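Local coordinates for centrosome-associated zinc finger protein Cp190 (Drosophila melanogaster, PDB 6ER1) that organises chromatin domains and their boundaries after recruitment by insulator DNA-binding proteins, and forms homodimers through its N-terminal BTB domain, at residues 25-29 with 90-95. Sequence-based numbering, arbitrary orientation.
Sequences LQNFF and VNFMYT
Phe29 lies flat on Tyr94, the two rings stacked face to face with centroids 3.9 Å apart and planes 7° from parallel. CG of Phe29 stands anti to the backbone N (chi1 176°), which carries the ring out over the tyrosine; Phe29 CB, placed by the backbone, also lies over this face, 3.5 Å from Tyr94 CE2, a CH-pi contact. The far end of the Phe29 ring reaches helix 83-95: CZ meets Val90 CG1 at 3.8 Å, while Asn91 OD1 lies in the ring plane, 3.5 Å from CE2 at the edge. Leu25 crosses Tyr94 at about a right angle, its CG 3.9 Å from Tyr94 CD2. These side chains join helix 17-31 to helix 83-95 of the BTB/POZ fold, segments 25-29 and 90-95 running roughly antiparallel; Val49 of strand 46-49 touches Phe29, Val90 and Tyr94, and Leu25 also packs on Leu52 of the second subunit. With an alanine at Phe29 the Tyr94 ring is likely to lose its stacking partner and a gap to open beside Val90 CG1. The Tyr94 hydroxyl is hydrogen-bonded to His50 ND1. Gln26, extended beyond CG, sends NE2 to Tyr94 O (3.0 Å, 167° at the hydrogen), approaching from above the carbonyl plane; a water links the same NE2 to Thr95 O.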
ATOM      1  N   LEU A  25       6.023  -3.360   2.283  1.00 15.11           N
ATOM      2  CA  LEU A  25       5.633  -3.006   0.941  1.00 15.13           C
ATOM      3  C   LEU A  25       6.798  -3.175  -0.076  1.00 16.47           C
ATOM      4  O   LEU A  25       6.607  -3.675  -1.175  1.00 17.18           O
ATOM      5  CB  LEU A  25       5.201  -1.546   0.903  1.00 16.30           C
ATOM      6  CG  LEU A  25       4.736  -0.957  -0.409  1.00 18.09           C
ATOM      7  CD1 LEU A  25       3.440  -1.598  -0.894  1.00 22.15           C
ATOM      8  CD2 LEU A  25       4.661   0.575  -0.335  1.00 21.62           C
ATOM      9  N   GLN A  26       7.977  -2.750   0.329  1.00 16.80           N
ATOM     10  CA  GLN A  26       9.184  -2.887  -0.530  1.00 17.93           C
ATOM     11  C   GLN A  26       9.459  -4.349  -0.817  1.00 17.54           C
ATOM     12  O   GLN A  26       9.755  -4.715  -1.961  1.00 20.03           O
ATOM     13  CB  GLN A  26      10.320  -2.196   0.170  1.00 19.32           C
ATOM     14  CG  GLN A  26      10.208  -0.698   0.050  1.00 18.43           C
ATOM     15  CD  GLN A  26      11.048   0.042   1.054  1.00 18.56           C
ATOM     16  OE1 GLN A  26      11.944  -0.534   1.687  1.00 23.58           O
ATOM     17  NE2 GLN A  26      10.800   1.335   1.178  1.00 20.07           N
ATOM     18  N   ASN A  27       9.332  -5.208   0.199  1.00 17.55           N
ATOM     19  CA  ASN A  27       9.465  -6.626  -0.011  1.00 17.74           C
ATOM     20  C   ASN A  27       8.458  -7.173  -1.002  1.00 18.11           C
ATOM     21  O   ASN A  27       8.779  -7.971  -1.867  1.00 20.37           O
ATOM     22  CB  ASN A  27       9.423  -7.369   1.309  1.00 20.47           C
ATOM     23  CG  ASN A  27       9.580  -8.865   1.143  1.00 25.83           C
ATOM     24  OD1 ASN A  27      10.628  -9.325   0.653  1.00 31.84           O
ATOM     25  ND2 ASN A  27       8.552  -9.626   1.525  1.00 27.91           N
ATOM     26  N   PHE A  28       7.209  -6.755  -0.869  1.00 17.03           N
ATOM     27  CA  PHE A  28       6.208  -7.178  -1.835  1.00 18.12           C
ATOM     28  C   PHE A  28       6.548  -6.764  -3.290  1.00 17.59           C
ATOM     29  O   PHE A  28       6.305  -7.512  -4.246  1.00 20.71           O
ATOM     30  CB  PHE A  28       4.828  -6.632  -1.468  1.00 18.39           C
ATOM     31  CG  PHE A  28       4.250  -7.167  -0.175  1.00 18.64           C
ATOM     32  CD1 PHE A  28       4.572  -8.440   0.325  1.00 21.37           C
ATOM     33  CD2 PHE A  28       3.404  -6.356   0.546  1.00 20.23           C
ATOM     34  CE1 PHE A  28       4.011  -8.890   1.505  1.00 24.74           C
ATOM     35  CE2 PHE A  28       2.811  -6.812   1.707  1.00 21.03           C
ATOM     36  CZ  PHE A  28       3.130  -8.059   2.195  1.00 22.27           C
ATOM     37  N   PHE A  29       7.026  -5.544  -3.431  1.00 16.93           N
ATOM     38  CA  PHE A  29       7.453  -5.033  -4.727  1.00 17.93           C
ATOM     39  C   PHE A  29       8.587  -5.862  -5.299  1.00 20.28           C
ATOM     40  O   PHE A  29       8.503  -6.295  -6.445  1.00 22.32           O
ATOM     41  CB  PHE A  29       7.846  -3.558  -4.601  1.00 17.82           C
ATOM     42  CG  PHE A  29       8.391  -2.921  -5.863  1.00 17.82           C
ATOM     43  CD1 PHE A  29       7.705  -2.986  -7.051  1.00 19.70           C
ATOM     44  CD2 PHE A  29       9.477  -2.117  -5.778  1.00 22.98           C
ATOM     45  CE1 PHE A  29       8.155  -2.355  -8.163  1.00 20.20           C
ATOM     46  CE2 PHE A  29       9.962  -1.477  -6.889  1.00 23.36           C
ATOM     47  CZ  PHE A  29       9.313  -1.605  -8.102  1.00 20.64           C
ATOM     48  N   VAL A  90       9.461   5.113 -10.111  1.00 12.54           N
ATOM     49  CA  VAL A  90       8.750   4.096  -9.341  1.00 13.05           C
ATOM     50  C   VAL A  90       9.526   3.730  -8.100  1.00 13.57           C
ATOM     51  O   VAL A  90       8.955   3.557  -6.992  1.00 14.49           O
ATOM     52  CB  VAL A  90       8.421   2.860 -10.205  1.00 15.25           C
ATOM     53  CG1 VAL A  90       7.956   1.663  -9.365  1.00 16.04           C
ATOM     54  CG2 VAL A  90       7.363   3.181 -11.232  1.00 15.69           C
ATOM     55  N   ASN A  91      10.850   3.571  -8.196  1.00 13.64           N
ATOM     56  CA  ASN A  91      11.595   3.267  -6.993  1.00 13.51           C
ATOM     57  C   ASN A  91      11.480   4.373  -5.911  1.00 13.65           C
ATOM     58  O   ASN A  91      11.392   4.086  -4.687  1.00 15.78           O
ATOM     59  CB  ASN A  91      13.056   2.966  -7.297  1.00 15.09           C
ATOM     60  CG  ASN A  91      13.286   1.616  -8.000  1.00 17.79           C
ATOM     61  OD1 ASN A  91      12.519   0.689  -7.836  1.00 23.07           O
ATOM     62  ND2 ASN A  91      14.390   1.496  -8.697  1.00 21.01           N
ATOM     63  N   PHE A  92      11.438   5.616  -6.364  1.00 13.28           N
ATOM     64  CA  PHE A  92      11.163   6.766  -5.490  1.00 13.68           C
ATOM     65  C   PHE A  92       9.787   6.619  -4.833  1.00 13.02           C
ATOM     66  O   PHE A  92       9.671   6.823  -3.595  1.00 14.21           O
ATOM     67  CB  PHE A  92      11.252   8.086  -6.247  1.00 13.70           C
ATOM     68  CG  PHE A  92      10.748   9.262  -5.492  1.00 13.54           C
ATOM     69  CD1 PHE A  92      11.421   9.818  -4.447  1.00 14.09           C
ATOM     70  CD2 PHE A  92       9.492   9.714  -5.784  1.00 17.14           C
ATOM     71  CE1 PHE A  92      10.875  10.858  -3.721  1.00 15.78           C
ATOM     72  CE2 PHE A  92       8.936  10.765  -5.074  1.00 17.19           C
ATOM     73  CZ  PHE A  92       9.639  11.349  -4.058  1.00 16.90           C
ATOM     74  N   MET A  93       8.789   6.227  -5.610  1.00 13.08           N
ATOM     75  CA  MET A  93       7.431   6.112  -4.994  1.00 12.94           C
ATOM     76  C   MET A  93       7.399   5.094  -3.880  1.00 13.37           C
ATOM     77  O   MET A  93       6.666   5.277  -2.868  1.00 15.09           O
ATOM     78  CB  MET A  93       6.402   5.752  -6.034  1.00 13.97           C
ATOM     79  CG  MET A  93       6.190   6.805  -7.051  1.00 15.15           C
ATOM     80  SD  MET A  93       5.266   6.102  -8.436  1.00 19.60           S
ATOM     81  CE  MET A  93       4.637   7.467  -9.099  1.00 19.45           C
ATOM     82  N   TYR A  94       8.186   4.028  -3.956  1.00 14.26           N
ATOM     83  CA  TYR A  94       8.253   2.984  -2.919  1.00 14.93           C
ATOM     84  C   TYR A  94       9.128   3.328  -1.722  1.00 14.66           C
ATOM     85  O   TYR A  94       8.955   2.762  -0.633  1.00 18.52           O
ATOM     86  CB  TYR A  94       8.710   1.652  -3.491  1.00 14.45           C
ATOM     87  CG  TYR A  94       7.628   0.893  -4.228  1.00 14.07           C
ATOM     88  CD1 TYR A  94       7.339   1.127  -5.552  1.00 14.91           C
ATOM     89  CD2 TYR A  94       6.833  -0.037  -3.552  1.00 13.79           C
ATOM     90  CE1 TYR A  94       6.321   0.462  -6.210  1.00 14.82           C
ATOM     91  CE2 TYR A  94       5.823  -0.712  -4.203  1.00 13.96           C
ATOM     92  CZ  TYR A  94       5.549  -0.461  -5.529  1.00 14.58           C
ATOM     93  OH  TYR A  94       4.579  -1.155  -6.196  1.00 17.25           O
ATOM     94  N   THR A  95      10.032   4.276  -1.887  1.00 14.98           N
ATOM     95  CA  THR A  95      11.083   4.478  -0.890  1.00 16.08           C
ATOM     96  C   THR A  95      11.296   5.877  -0.348  1.00 16.22           C
ATOM     97  O   THR A  95      11.811   6.009   0.772  1.00 19.14           O
ATOM     98  CB  THR A  95      12.477   4.032  -1.422  1.00 16.69           C
ATOM     99  OG1 THR A  95      12.886   4.875  -2.484  1.00 16.61           O
ATOM    100  CG2 THR A  95      12.489   2.593  -1.884  1.00 17.95           C
TER
HETATM  101  O   HOH W   1      11.923   3.707   2.519  1.00 29.06           O